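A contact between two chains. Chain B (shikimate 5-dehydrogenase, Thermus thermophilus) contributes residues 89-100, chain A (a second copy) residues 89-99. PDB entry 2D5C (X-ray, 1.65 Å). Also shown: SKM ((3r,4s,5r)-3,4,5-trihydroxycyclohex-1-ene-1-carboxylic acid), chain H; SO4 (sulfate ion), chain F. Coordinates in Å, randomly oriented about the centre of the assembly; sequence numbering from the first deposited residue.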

ATOM      1  N   GLN B  89       6.109  -2.010   2.189  1.00 21.05           N
ATOM      2  CA  GLN B  89       7.043  -0.905   1.998  1.00 23.34           C
ATOM      3  C   GLN B  89       6.684  -0.177   0.715  1.00 25.41           C
ATOM      4  O   GLN B  89       6.668  -0.772  -0.365  1.00 24.71           O
ATOM      5  CB  GLN B  89       8.493  -1.422   1.920  1.00 22.31           C
ATOM      6  CG  GLN B  89       9.571  -0.349   1.648  1.00 27.42           C
ATOM      7  CD  GLN B  89       9.728  -0.013   0.163  1.00 25.79           C
ATOM      8  OE1 GLN B  89       9.394   1.087  -0.284  1.00 25.50           O
ATOM      9  NE2 GLN B  89      10.231  -0.967  -0.605  1.00 26.69           N
ATOM     10  N   VAL B  90       6.380   1.111   0.846  1.00 21.26           N
ATOM     11  CA  VAL B  90       6.047   1.954  -0.300  1.00 22.71           C
ATOM     12  C   VAL B  90       6.808   3.269  -0.112  1.00 24.41           C
ATOM     13  O   VAL B  90       6.746   3.874   0.962  1.00 25.71           O
ATOM     14  CB  VAL B  90       4.531   2.231  -0.370  1.00 25.03           C
ATOM     15  CG1 VAL B  90       4.238   3.235  -1.452  1.00 29.75           C
ATOM     16  CG2 VAL B  90       3.777   0.938  -0.662  1.00 28.67           C
ATOM     17  N   GLU B  91       7.524   3.695  -1.152  1.00 26.51           N
ATOM     18  CA  GLU B  91       8.339   4.916  -1.119  1.00 27.76           C
ATOM     19  C   GLU B  91       9.223   4.992   0.120  1.00 29.77           C
ATOM     20  O   GLU B  91       9.414   6.064   0.703  1.00 33.97           O
ATOM     21  CB  GLU B  91       7.460   6.173  -1.206  1.00 31.22           C
ATOM     22  CG  GLU B  91       6.826   6.405  -2.571  1.00 29.77           C
ATOM     23  CD  GLU B  91       6.140   7.764  -2.698  1.00 31.81           C
ATOM     24  OE1 GLU B  91       5.915   8.421  -1.665  1.00 31.11           O
ATOM     25  OE2 GLU B  91       5.818   8.173  -3.836  1.00 34.39           O
ATOM     26  N   GLY B  92       9.764   3.850   0.529  1.00 27.87           N
ATOM     27  CA  GLY B  92      10.626   3.825   1.698  1.00 27.97           C
ATOM     28  C   GLY B  92       9.934   3.961   3.043  1.00 28.76           C
ATOM     29  O   GLY B  92      10.607   4.059   4.069  1.00 27.39           O
ATOM     30  N   ARG B  93       8.598   3.973   3.043  1.00 25.97           N
ATOM     31  CA  ARG B  93       7.814   4.074   4.275  1.00 22.76           C
ATOM     32  C   ARG B  93       7.339   2.664   4.633  1.00 24.83           C
ATOM     33  O   ARG B  93       7.122   1.846   3.741  1.00 24.78           O
ATOM     34  CB  ARG B  93       6.587   4.963   4.059  1.00 28.67           C
ATOM     35  CG  ARG B  93       6.868   6.280   3.353  1.00 29.25           C
ATOM     36  CD  ARG B  93       7.867   7.134   4.107  1.00 33.09           C
ATOM     37  NE  ARG B  93       8.144   8.369   3.374  1.00 35.12           N
ATOM     38  CZ  ARG B  93       9.055   9.265   3.731  1.00 42.11           C
ATOM     39  NH1 ARG B  93       9.787   9.063   4.819  1.00 37.50           N
ATOM     40  NH2 ARG B  93       9.234  10.363   3.000  1.00 40.55           N
ATOM     41  N   LEU B  94       7.161   2.385   5.922  1.00 22.63           N
ATOM     42  CA  LEU B  94       6.712   1.054   6.357  1.00 21.26           C
ATOM     43  C   LEU B  94       5.333   1.076   7.018  1.00 24.85           C
ATOM     44  O   LEU B  94       5.076   1.859   7.937  1.00 25.21           O
ATOM     45  CB  LEU B  94       7.733   0.433   7.329  1.00 20.96           C
ATOM     46  CG  LEU B  94       9.190   0.205   6.875  1.00 22.25           C
ATOM     47  CD1 LEU B  94       9.981  -0.436   8.023  1.00 23.19           C
ATOM     48  CD2 LEU B  94       9.242  -0.683   5.636  1.00 29.25           C
ATOM     49  N   PHE B  95       4.448   0.193   6.555  1.00 21.53           N
ATOM     50  CA  PHE B  95       3.101   0.108   7.098  1.00 17.64           C
ATOM     51  C   PHE B  95       2.907  -1.289   7.685  1.00 21.51           C
ATOM     52  O   PHE B  95       3.220  -2.276   7.028  1.00 23.42           O
ATOM     53  CB  PHE B  95       2.091   0.352   5.979  1.00 19.71           C
ATOM     54  CG  PHE B  95       2.358   1.611   5.204  1.00 22.38           C
ATOM     55  CD1 PHE B  95       3.314   1.630   4.194  1.00 28.98           C
ATOM     56  CD2 PHE B  95       1.693   2.783   5.518  1.00 27.14           C
ATOM     57  CE1 PHE B  95       3.605   2.804   3.510  1.00 35.33           C
ATOM     58  CE2 PHE B  95       1.981   3.963   4.836  1.00 26.90           C
ATOM     59  CZ  PHE B  95       2.931   3.969   3.837  1.00 25.51           C
ATOM     60  N   GLY B  96       2.397  -1.360   8.914  1.00 21.61           N
ATOM     61  CA  GLY B  96       2.194  -2.645   9.558  1.00 18.15           C
ATOM     62  C   GLY B  96       0.746  -3.076   9.643  1.00 21.98           C
ATOM     63  O   GLY B  96      -0.147  -2.285   9.979  1.00 21.28           O
ATOM     64  N   PHE B  97       0.514  -4.346   9.329  1.00 20.83           N
ATOM     65  CA  PHE B  97      -0.827  -4.908   9.341  1.00 17.80           C
ATOM     66  C   PHE B  97      -0.792  -6.246  10.070  1.00 17.79           C
ATOM     67  O   PHE B  97       0.269  -6.775  10.357  1.00 18.05           O
ATOM     68  CB  PHE B  97      -1.314  -5.177   7.908  1.00 20.07           C
ATOM     69  CG  PHE B  97      -1.311  -3.967   7.012  1.00 18.09           C
ATOM     70  CD1 PHE B  97      -0.148  -3.575   6.362  1.00 19.84           C
ATOM     71  CD2 PHE B  97      -2.470  -3.228   6.818  1.00 24.99           C
ATOM     72  CE1 PHE B  97      -0.144  -2.446   5.521  1.00 22.71           C
ATOM     73  CE2 PHE B  97      -2.474  -2.107   5.984  1.00 27.45           C
ATOM     74  CZ  PHE B  97      -1.306  -1.720   5.336  1.00 20.71           C
ATOM     75  N   ASN B  98      -1.971  -6.782  10.366  1.00 22.38           N
ATOM     76  CA  ASN B  98      -2.040  -8.092  10.989  1.00 22.44           C
ATOM     77  C   ASN B  98      -2.975  -8.958  10.145  1.00 22.08           C
ATOM     78  O   ASN B  98      -4.194  -8.768  10.147  1.00 20.72           O
ATOM     79  CB  ASN B  98      -2.559  -8.019  12.427  1.00 22.98           C
ATOM     80  CG  ASN B  98      -2.423  -9.350  13.141  1.00 19.88           C
ATOM     81  OD1 ASN B  98      -3.003 -10.352  12.705  1.00 24.16           O
ATOM     82  ND2 ASN B  98      -1.640  -9.383  14.229  1.00 21.58           N
ATOM     83  N   THR B  99      -2.391  -9.880   9.385  1.00 22.91           N
ATOM     84  CA  THR B  99      -3.201 -10.772   8.563  1.00 19.43           C
ATOM     85  C   THR B  99      -3.478 -12.078   9.309  1.00 19.89           C
ATOM     86  O   THR B  99      -4.208 -12.931   8.807  1.00 20.08           O
ATOM     87  CB  THR B  99      -2.519 -11.085   7.200  1.00 20.19           C
ATOM     88  OG1 THR B  99      -1.239 -11.682   7.429  1.00 22.75           O
ATOM     89  CG2 THR B  99      -2.364  -9.807   6.366  1.00 21.38           C
ATOM     90  N   ASP B 100      -2.899 -12.230  10.505  1.00 21.65           N
ATOM     91  CA  ASP B 100      -3.147 -13.428  11.321  1.00 22.62           C
ATOM     92  C   ASP B 100      -4.622 -13.498  11.684  1.00 23.92           C
ATOM     93  O   ASP B 100      -5.245 -14.567  11.612  1.00 22.86           O
ATOM     94  CB  ASP B 100      -2.336 -13.414  12.629  1.00 22.93           C
ATOM     95  CG  ASP B 100      -0.906 -13.884  12.448  1.00 31.66           C
ATOM     96  OD1 ASP B 100      -0.662 -14.729  11.558  1.00 27.63           O
ATOM     97  OD2 ASP B 100      -0.030 -13.423  13.215  1.00 32.17           O
TER
HETATM   98  O12 SKM H 302       2.020 -14.596  11.273  1.00 29.71           O
HETATM   99  C8  SKM H 302       2.653 -15.660  10.553  1.00 31.69           C
HETATM  100  C6  SKM H 302       3.846 -15.114   9.711  1.00 27.33           C
HETATM  101  O7  SKM H 302       3.394 -14.125   8.798  1.00 25.68           O
HETATM  102  C5  SKM H 302       4.511 -16.265   8.924  1.00 28.06           C
HETATM  103  C4  SKM H 302       4.842 -17.440   9.830  1.00 25.28           C
HETATM  104  C1  SKM H 302       5.890 -18.395   9.389  1.00 33.08           C
HETATM  105  O2  SKM H 302       6.508 -18.205   8.214  1.00 26.37           O
HETATM  106  O3  SKM H 302       6.202 -19.357  10.083  1.00 32.04           O
HETATM  107  C10 SKM H 302       4.231 -17.647  10.993  1.00 32.21           C
HETATM  108  C9  SKM H 302       3.142 -16.751  11.564  1.00 31.13           C
HETATM  109  O11 SKM H 302       3.660 -16.116  12.743  1.00 39.90           O
HETATM  110  S   SO4 F1402       8.165   2.661  -4.427  1.00 70.49           S
HETATM  111  O1  SO4 F1402       6.955   2.598  -5.504  1.00 67.85           O
HETATM  112  O2  SO4 F1402       7.593   2.126  -3.207  1.00 66.89           O
HETATM  113  O3  SO4 F1402       9.187   1.970  -4.858  1.00 72.43           O
HETATM  114  O4  SO4 F1402       8.392   4.076  -4.269  1.00 70.23           O
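Chain A, residues 89-99: QVEGRLFGFNT

Chain A brings to this contact the same hairpin that chain B does. A strand ends at A:Val90, a type I' turn runs from A:Val90 to A:Arg93, and a second strand covers 93-97. The turn is closed by A:Arg93 N to A:Val90 O at 2.8 Å and A:Val90 N to A:Arg93 O at 3.0 Å, and its second corner, A:Gly92, has the positive phi that glycine takes easily. A:Gln89 turns its side chain back to the turn, OE1 accepting from A:Gly92 N at 2.9 Å, so the loop is braced from within its own chain.

The two 93-97 strands run antiparallel, at 180°, but their axes come no closer than 11.7 Å. That gap is too wide for backbone pairing, and no direct hydrogen bond crosses it; side chains fill it. The register is nearly symmetric: A:Phe95 lies opposite B:Phe95, with CA atoms 9.9 Å apart, while A:Phe97 meets B:Glu91 and A:Glu91 meets B:Phe97, at CA separations of 8.9 and 8.7 Å. Alternation along the strand sets the pattern. A:Phe95 and A:Phe97 point toward chain B, while A:Leu94 is out of reach and A:Gly96 makes no contact.

At the centre the two Phe95 rings form an offset stack, centroids 4.5 Å apart and planes at 22°, with A:Phe95 CE1 3.4 Å from B:Phe95 CD2. Their chi2 angles differ, 163° in A and 81° in B, so the symmetry is broken here. The edge of the A:Phe95 ring also meets B:Phe97, CE1 to CZ at 3.8 Å, whereas A:Phe97 CZ stays 4.3 Å from B:Phe95 CZ.

Each Phe97 is the bump that fits a hollow beside the opposing turn, formed by Val90, Glu91 and Phe95. A:Phe97 CE2 packs 3.4 Å from B:Val90 CG1, and its CD2 lies 3.3 Å from B:Glu91 OE1, which sits at the ring edge. In the reverse direction, A:Val90 CG2 is 3.6 Å from B:Phe97 CZ, and A:Glu91 OE1 is 3.4 Å from B:Phe97 CD2. The valines adopt different rotamers, m in A and t in B.

Water completes the polar border. Water 1 donates to A:Glu91 OE1 (2.7 Å) and accepts from B:Asn98 N (2.9 Å); water 2 repeats the bridge between B:Glu91 OE1 (2.7 Å) and A:Asn98 N (3.0 Å). The rule is economical: paired aromatics fill the middle, and each glutamate flanks a phenylalanine while reaching the far backbone through one water.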

ATOM      1  N   GLN A  89      -5.208   1.521  -1.854  1.00 20.67           N
ATOM      2  CA  GLN A  89      -6.187   0.949  -0.933  1.00 22.26           C
ATOM      3  C   GLN A  89      -5.703  -0.406  -0.423  1.00 21.84           C
ATOM      4  O   GLN A  89      -5.445  -1.324  -1.214  1.00 23.26           O
ATOM      5  CB  GLN A  89      -7.560   0.792  -1.633  1.00 24.05           C
ATOM      6  CG  GLN A  89      -8.668   0.144  -0.769  1.00 22.92           C
ATOM      7  CD  GLN A  89      -8.616  -1.384  -0.761  1.00 25.87           C
ATOM      8  OE1 GLN A  89      -8.451  -2.009   0.287  1.00 24.52           O
ATOM      9  NE2 GLN A  89      -8.753  -1.986  -1.935  1.00 28.60           N
ATOM     10  N   VAL A  90      -5.562  -0.515   0.897  1.00 17.87           N
ATOM     11  CA  VAL A  90      -5.146  -1.759   1.541  1.00 21.93           C
ATOM     12  C   VAL A  90      -6.024  -1.959   2.783  1.00 25.38           C
ATOM     13  O   VAL A  90      -6.124  -1.069   3.627  1.00 24.84           O
ATOM     14  CB  VAL A  90      -3.657  -1.725   1.956  1.00 28.85           C
ATOM     15  CG1 VAL A  90      -2.758  -1.835   0.717  1.00 27.50           C
ATOM     16  CG2 VAL A  90      -3.364  -0.444   2.711  1.00 31.99           C
ATOM     17  N   GLU A  91      -6.676  -3.116   2.862  1.00 24.25           N
ATOM     18  CA  GLU A  91      -7.568  -3.455   3.971  1.00 24.03           C
ATOM     19  C   GLU A  91      -8.637  -2.392   4.230  1.00 24.77           C
ATOM     20  O   GLU A  91      -9.054  -2.171   5.371  1.00 27.49           O
ATOM     21  CB  GLU A  91      -6.765  -3.731   5.249  1.00 25.96           C
ATOM     22  CG  GLU A  91      -6.270  -5.170   5.321  1.00 23.37           C
ATOM     23  CD  GLU A  91      -5.506  -5.504   6.588  1.00 25.47           C
ATOM     24  OE1 GLU A  91      -5.440  -4.657   7.506  1.00 24.20           O
ATOM     25  OE2 GLU A  91      -4.981  -6.634   6.661  1.00 29.02           O
ATOM     26  N   GLY A  92      -9.078  -1.749   3.157  1.00 23.45           N
ATOM     27  CA  GLY A  92     -10.095  -0.719   3.259  1.00 28.13           C
ATOM     28  C   GLY A  92      -9.589   0.624   3.744  1.00 27.02           C
ATOM     29  O   GLY A  92     -10.382   1.543   3.983  1.00 26.48           O
ATOM     30  N   ARG A  93      -8.272   0.733   3.906  1.00 24.88           N
ATOM     31  CA  ARG A  93      -7.636   1.969   4.348  1.00 23.60           C
ATOM     32  C   ARG A  93      -7.084   2.655   3.094  1.00 23.80           C
ATOM     33  O   ARG A  93      -6.720   1.989   2.130  1.00 23.93           O
ATOM     34  CB  ARG A  93      -6.486   1.661   5.311  1.00 22.64           C
ATOM     35  CG  ARG A  93      -6.810   0.638   6.403  1.00 24.24           C
ATOM     36  CD  ARG A  93      -7.939   1.101   7.306  1.00 23.82           C
ATOM     37  NE  ARG A  93      -8.207   0.104   8.340  1.00 26.09           N
ATOM     38  CZ  ARG A  93      -9.117   0.248   9.297  1.00 32.10           C
ATOM     39  NH1 ARG A  93      -9.849   1.353   9.348  1.00 34.14           N
ATOM     40  NH2 ARG A  93      -9.288  -0.710  10.203  1.00 27.63           N
ATOM     41  N   LEU A  94      -7.032   3.982   3.109  1.00 22.08           N
ATOM     42  CA  LEU A  94      -6.533   4.730   1.963  1.00 21.67           C
ATOM     43  C   LEU A  94      -5.262   5.483   2.333  1.00 23.22           C
ATOM     44  O   LEU A  94      -5.236   6.210   3.329  1.00 22.42           O
ATOM     45  CB  LEU A  94      -7.594   5.726   1.475  1.00 25.22           C
ATOM     46  CG  LEU A  94      -8.975   5.205   1.051  1.00 27.14           C
ATOM     47  CD1 LEU A  94      -9.808   6.388   0.547  1.00 25.02           C
ATOM     48  CD2 LEU A  94      -8.845   4.137  -0.050  1.00 21.57           C
ATOM     49  N   PHE A  95      -4.213   5.288   1.535  1.00 21.06           N
ATOM     50  CA  PHE A  95      -2.911   5.942   1.732  1.00 19.50           C
ATOM     51  C   PHE A  95      -2.673   6.902   0.557  1.00 22.75           C
ATOM     52  O   PHE A  95      -2.811   6.509  -0.597  1.00 20.06           O
ATOM     53  CB  PHE A  95      -1.792   4.895   1.744  1.00 22.46           C
ATOM     54  CG  PHE A  95      -1.846   3.944   2.915  1.00 25.74           C
ATOM     55  CD1 PHE A  95      -1.132   2.752   2.883  1.00 35.93           C
ATOM     56  CD2 PHE A  95      -2.579   4.251   4.056  1.00 35.31           C
ATOM     57  CE1 PHE A  95      -1.150   1.872   3.977  1.00 28.94           C
ATOM     58  CE2 PHE A  95      -2.602   3.378   5.151  1.00 33.42           C
ATOM     59  CZ  PHE A  95      -1.891   2.196   5.109  1.00 27.59           C
ATOM     60  N   GLY A  96      -2.306   8.151   0.848  1.00 20.01           N
ATOM     61  CA  GLY A  96      -2.082   9.113  -0.218  1.00 21.40           C
ATOM     62  C   GLY A  96      -0.634   9.447  -0.529  1.00 20.81           C
ATOM     63  O   GLY A  96       0.182   9.654   0.362  1.00 22.83           O
ATOM     64  N   PHE A  97      -0.313   9.524  -1.816  1.00 19.91           N
ATOM     65  CA  PHE A  97       1.045   9.835  -2.241  1.00 18.70           C
ATOM     66  C   PHE A  97       0.997  10.847  -3.364  1.00 17.17           C
ATOM     67  O   PHE A  97      -0.066  11.149  -3.898  1.00 18.19           O
ATOM     68  CB  PHE A  97       1.757   8.596  -2.787  1.00 18.76           C
ATOM     69  CG  PHE A  97       1.782   7.438  -1.845  1.00 20.59           C
ATOM     70  CD1 PHE A  97       0.690   6.584  -1.738  1.00 20.59           C
ATOM     71  CD2 PHE A  97       2.911   7.188  -1.068  1.00 24.30           C
ATOM     72  CE1 PHE A  97       0.722   5.484  -0.866  1.00 25.22           C
ATOM     73  CE2 PHE A  97       2.951   6.103  -0.202  1.00 26.01           C
ATOM     74  CZ  PHE A  97       1.852   5.249  -0.103  1.00 22.76           C
ATOM     75  N   ASN A  98       2.157  11.356  -3.736  1.00 20.80           N
ATOM     76  CA  ASN A  98       2.192  12.293  -4.847  1.00 20.43           C
ATOM     77  C   ASN A  98       3.271  11.852  -5.801  1.00 20.14           C
ATOM     78  O   ASN A  98       4.454  11.944  -5.478  1.00 19.89           O
ATOM     79  CB  ASN A  98       2.497  13.711  -4.375  1.00 22.44           C
ATOM     80  CG  ASN A  98       2.379  14.727  -5.512  1.00 24.12           C
ATOM     81  OD1 ASN A  98       3.131  14.675  -6.492  1.00 24.47           O
ATOM     82  ND2 ASN A  98       1.431  15.640  -5.388  1.00 20.71           N
ATOM     83  N   THR A  99       2.869  11.343  -6.967  1.00 20.96           N
ATOM     84  CA  THR A  99       3.866  10.931  -7.937  1.00 19.23           C
ATOM     85  C   THR A  99       4.126  12.010  -8.989  1.00 20.67           C
ATOM     86  O   THR A  99       4.977  11.823  -9.838  1.00 21.32           O
ATOM     87  CB  THR A  99       3.478   9.602  -8.622  1.00 20.22           C
ATOM     88  OG1 THR A  99       2.288   9.787  -9.402  1.00 23.19           O
ATOM     89  CG2 THR A  99       3.237   8.523  -7.563  1.00 22.18           C
TER
HETATM   90  O   HOH W   1      -4.390  -5.295   9.860  1.00 21.33           O
HETATM   91  O   HOH W   2       4.649  10.736  -2.118  1.00 20.66           O